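PDB 7CJ7: L-ribulose 3-epimerase from Methylomonas sp. DH-1, which catalyses the manganese-dependent epimerisation of ketoses at C3, acting best on L-ribulose and also on D-ribulose, D-allulose and D-fructose. Local coordinates for residues E246-E251 with L261-N266. Residues are numbered along the deposited sequence; the frame is centred on the assembly and turned at random.
With MN (manganese (II) ion), chain D; SOL (L-sorbose), chain C.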
loop_
_atom_site.group_PDB
_atom_site.type_symbol
_atom_site.label_atom_id
_atom_site.label_comp_id
_atom_site.label_asym_id
_atom_site.label_seq_id
_atom_site.Cartn_x
_atom_site.Cartn_y
_atom_site.Cartn_z
ATOM N N GLU A 246 -0.200 -13.877 9.185
ATOM C CA GLU A 246 -1.017 -12.666 9.370
ATOM C C GLU A 246 -1.957 -12.525 8.173
ATOM O O GLU A 246 -1.498 -12.641 7.017
ATOM C CB GLU A 246 -0.116 -11.447 9.535
ATOM C CG GLU A 246 -0.883 -10.185 9.838
ATOM C CD GLU A 246 0.004 -9.082 10.383
ATOM O OE1 GLU A 246 -0.241 -8.612 11.516
ATOM O OE2 GLU A 246 0.939 -8.709 9.674
ATOM N N SER A 247 -3.232 -12.275 8.443
ATOM C CA SER A 247 -4.271 -12.201 7.391
ATOM C C SER A 247 -5.452 -11.384 7.899
ATOM O O SER A 247 -5.838 -11.544 9.066
ATOM C CB SER A 247 -4.700 -13.588 6.976
ATOM O OG SER A 247 -5.613 -13.537 5.903
ATOM N N PHE A 248 -6.027 -10.558 7.037
ATOM C CA PHE A 248 -7.181 -9.712 7.405
ATOM C C PHE A 248 -8.274 -9.870 6.354
ATOM O O PHE A 248 -7.985 -9.826 5.136
ATOM C CB PHE A 248 -6.749 -8.259 7.577
ATOM C CG PHE A 248 -5.673 -8.056 8.609
ATOM C CD1 PHE A 248 -5.985 -7.961 9.953
ATOM C CD2 PHE A 248 -4.343 -7.964 8.231
ATOM C CE1 PHE A 248 -4.984 -7.792 10.898
ATOM C CE2 PHE A 248 -3.351 -7.796 9.176
ATOM C CZ PHE A 248 -3.672 -7.707 10.507
ATOM N N SER A 249 -9.500 -10.045 6.842
ATOM C CA SER A 249 -10.731 -10.104 6.020
ATOM C C SER A 249 -11.802 -9.260 6.706
ATOM O O SER A 249 -11.777 -9.190 7.947
ATOM C CB SER A 249 -11.187 -11.528 5.839
ATOM O OG SER A 249 -12.400 -11.563 5.106
ATOM N N SER A 250 -12.717 -8.668 5.938
ATOM C CA SER A 250 -13.896 -7.952 6.486
ATOM C C SER A 250 -14.744 -8.930 7.315
ATOM O O SER A 250 -15.580 -8.460 8.105
ATOM C CB SER A 250 -14.691 -7.277 5.391
ATOM O OG SER A 250 -15.117 -8.219 4.417
ATOM N N GLU A 251 -14.509 -10.240 7.168
ATOM C CA GLU A 251 -15.178 -11.313 7.957
ATOM C C GLU A 251 -14.967 -11.075 9.461
ATOM O O GLU A 251 -15.919 -11.285 10.243
ATOM C CB GLU A 251 -14.626 -12.687 7.564
ATOM C CG GLU A 251 -15.326 -13.840 8.270
ATOM C CD GLU A 251 -16.757 -14.059 7.818
ATOM O OE1 GLU A 251 -17.501 -14.779 8.520
ATOM O OE2 GLU A 251 -17.116 -13.515 6.762
ATOM N N LEU A 261 -5.973 -0.391 8.628
ATOM C CA LEU A 261 -5.314 -1.269 7.624
ATOM C C LEU A 261 -6.140 -1.324 6.335
ATOM O O LEU A 261 -5.734 -2.045 5.401
ATOM C CB LEU A 261 -5.120 -2.671 8.207
ATOM C CG LEU A 261 -4.207 -2.750 9.430
ATOM C CD1 LEU A 261 -3.938 -4.202 9.808
ATOM C CD2 LEU A 261 -2.902 -2.012 9.176
ATOM N N CYS A 262 -7.246 -0.582 6.268
ATOM C CA CYS A 262 -8.071 -0.432 5.038
ATOM C C CYS A 262 -8.501 -1.816 4.530
ATOM O O CYS A 262 -8.386 -2.078 3.320
ATOM C CB CYS A 262 -7.312 0.339 3.962
ATOM S SG CYS A 262 -6.877 2.028 4.460
ATOM N N VAL A 263 -9.032 -2.663 5.421
ATOM C CA VAL A 263 -9.467 -4.044 5.065
ATOM C C VAL A 263 -10.910 -3.971 4.553
ATOM O O VAL A 263 -11.842 -4.246 5.322
ATOM C CB VAL A 263 -9.307 -5.009 6.250
ATOM C CG1 VAL A 263 -9.686 -6.438 5.869
ATOM C CG2 VAL A 263 -7.896 -4.970 6.801
ATOM N N TRP A 264 -11.074 -3.625 3.280
ATOM C CA TRP A 264 -12.397 -3.356 2.661
ATOM C C TRP A 264 -13.026 -4.648 2.138
ATOM O O TRP A 264 -14.236 -4.648 1.921
ATOM C CB TRP A 264 -12.256 -2.349 1.525
ATOM C CG TRP A 264 -11.504 -1.097 1.852
ATOM C CD1 TRP A 264 -10.656 -0.441 1.011
ATOM C CD2 TRP A 264 -11.551 -0.314 3.062
ATOM N NE1 TRP A 264 -10.158 0.683 1.609
ATOM C CE2 TRP A 264 -10.703 0.798 2.861
ATOM C CE3 TRP A 264 -12.210 -0.436 4.290
ATOM C CZ2 TRP A 264 -10.493 1.765 3.841
ATOM C CZ3 TRP A 264 -12.013 0.527 5.256
ATOM C CH2 TRP A 264 -11.167 1.615 5.033
ATOM N N ARG A 265 -12.225 -5.687 1.892
ATOM C CA ARG A 265 -12.701 -6.882 1.153
ATOM C C ARG A 265 -12.785 -8.102 2.062
ATOM O O ARG A 265 -12.025 -8.197 3.038
ATOM C CB ARG A 265 -11.793 -7.194 -0.037
ATOM C CG ARG A 265 -11.702 -6.059 -1.046
ATOM C CD ARG A 265 -11.136 -6.577 -2.352
ATOM N NE ARG A 265 -9.687 -6.676 -2.308
ATOM C CZ ARG A 265 -8.969 -7.619 -2.910
ATOM N NH1 ARG A 265 -9.568 -8.602 -3.561
ATOM N NH2 ARG A 265 -7.649 -7.582 -2.838
ATOM N N ASN A 266 -13.699 -9.001 1.710
ATOM C CA ASN A 266 -13.804 -10.363 2.284
ATOM C C ASN A 266 -12.899 -11.289 1.465
ATOM O O ASN A 266 -13.287 -11.635 0.345
ATOM C CB ASN A 266 -15.258 -10.842 2.292
ATOM C CG ASN A 266 -15.393 -12.206 2.931
ATOM O OD1 ASN A 266 -16.147 -12.393 3.886
ATOM N ND2 ASN A 266 -14.634 -13.156 2.429
HETATM MN MN MN D . 2.694 -7.584 10.075
HETATM C C1 SOL C . 0.274 -3.978 10.025
HETATM O O1 SOL C . 0.102 -3.803 8.638
HETATM C C2 SOL C . 0.978 -5.258 10.341
HETATM O O2 SOL C . 1.662 -5.813 9.499
HETATM C C3 SOL C . 0.776 -5.874 11.718
HETATM O O3 SOL C . 1.805 -6.789 12.017
HETATM C C4 SOL C . 0.685 -4.802 12.800
HETATM O O4 SOL C . 1.908 -4.063 12.839
HETATM C C5 SOL C . 0.416 -5.363 14.198
HETATM O O5 SOL C . 0.531 -4.313 15.158
HETATM C C6 SOL C . -0.947 -6.006 14.340
HETATM O O6 SOL C . -1.111 -6.548 15.654
#
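Leu261 sets one methyl, CD1, over a face of the Phe248 ring, 3.8 Å from its centroid and 19° off the ring normal, a CH-pi contact displaced toward CZ and CE2. The other branch, CD2, reaches L-sorbose, 3.5 Å from its O1, so one leucine joins ring to sugar. Phe248 also meets His12 edge-to-face. Val263, centre of an inverse gamma turn, continues the apolar seam: its CG2 lies 3.6 Å from Phe248 CB, while CG1, anti to the backbone N, packs against the peptide joining Ser249 to Ser250. Beyond it, Ser250 N donates to Arg265 O at 3.0 Å. Ser249 OG, anti to its own N (chi1 177°), accepts from Glu251 N at 3.2 Å, closing an ST turn, and is also hydrogen-bonded to Leu267 N and Trp268 O. An alanine at Ser249 would probably leave Glu251 N and the 267-268 backbone without this shared partner and let the turn shift. Arg265 NH2 forms a salt bridge with Glu192 of the second subunit, and Trp264 NE1 donates to Arg156 O of that same neighbouring subunit. Glu246, near the end of TIM-barrel strand 242-245, binds manganese through OE2 at 2.1 Å, alongside Glu152, Asp185 and His211. Its OE1 lies 2.9 Å from sugar C3, consistent with the proton donor/acceptor role inferred from relatives. The contact thus runs from a polar backbone junction beside the dimer interface, through apolar packing, to a leucine methyl against the metal-bound sugar.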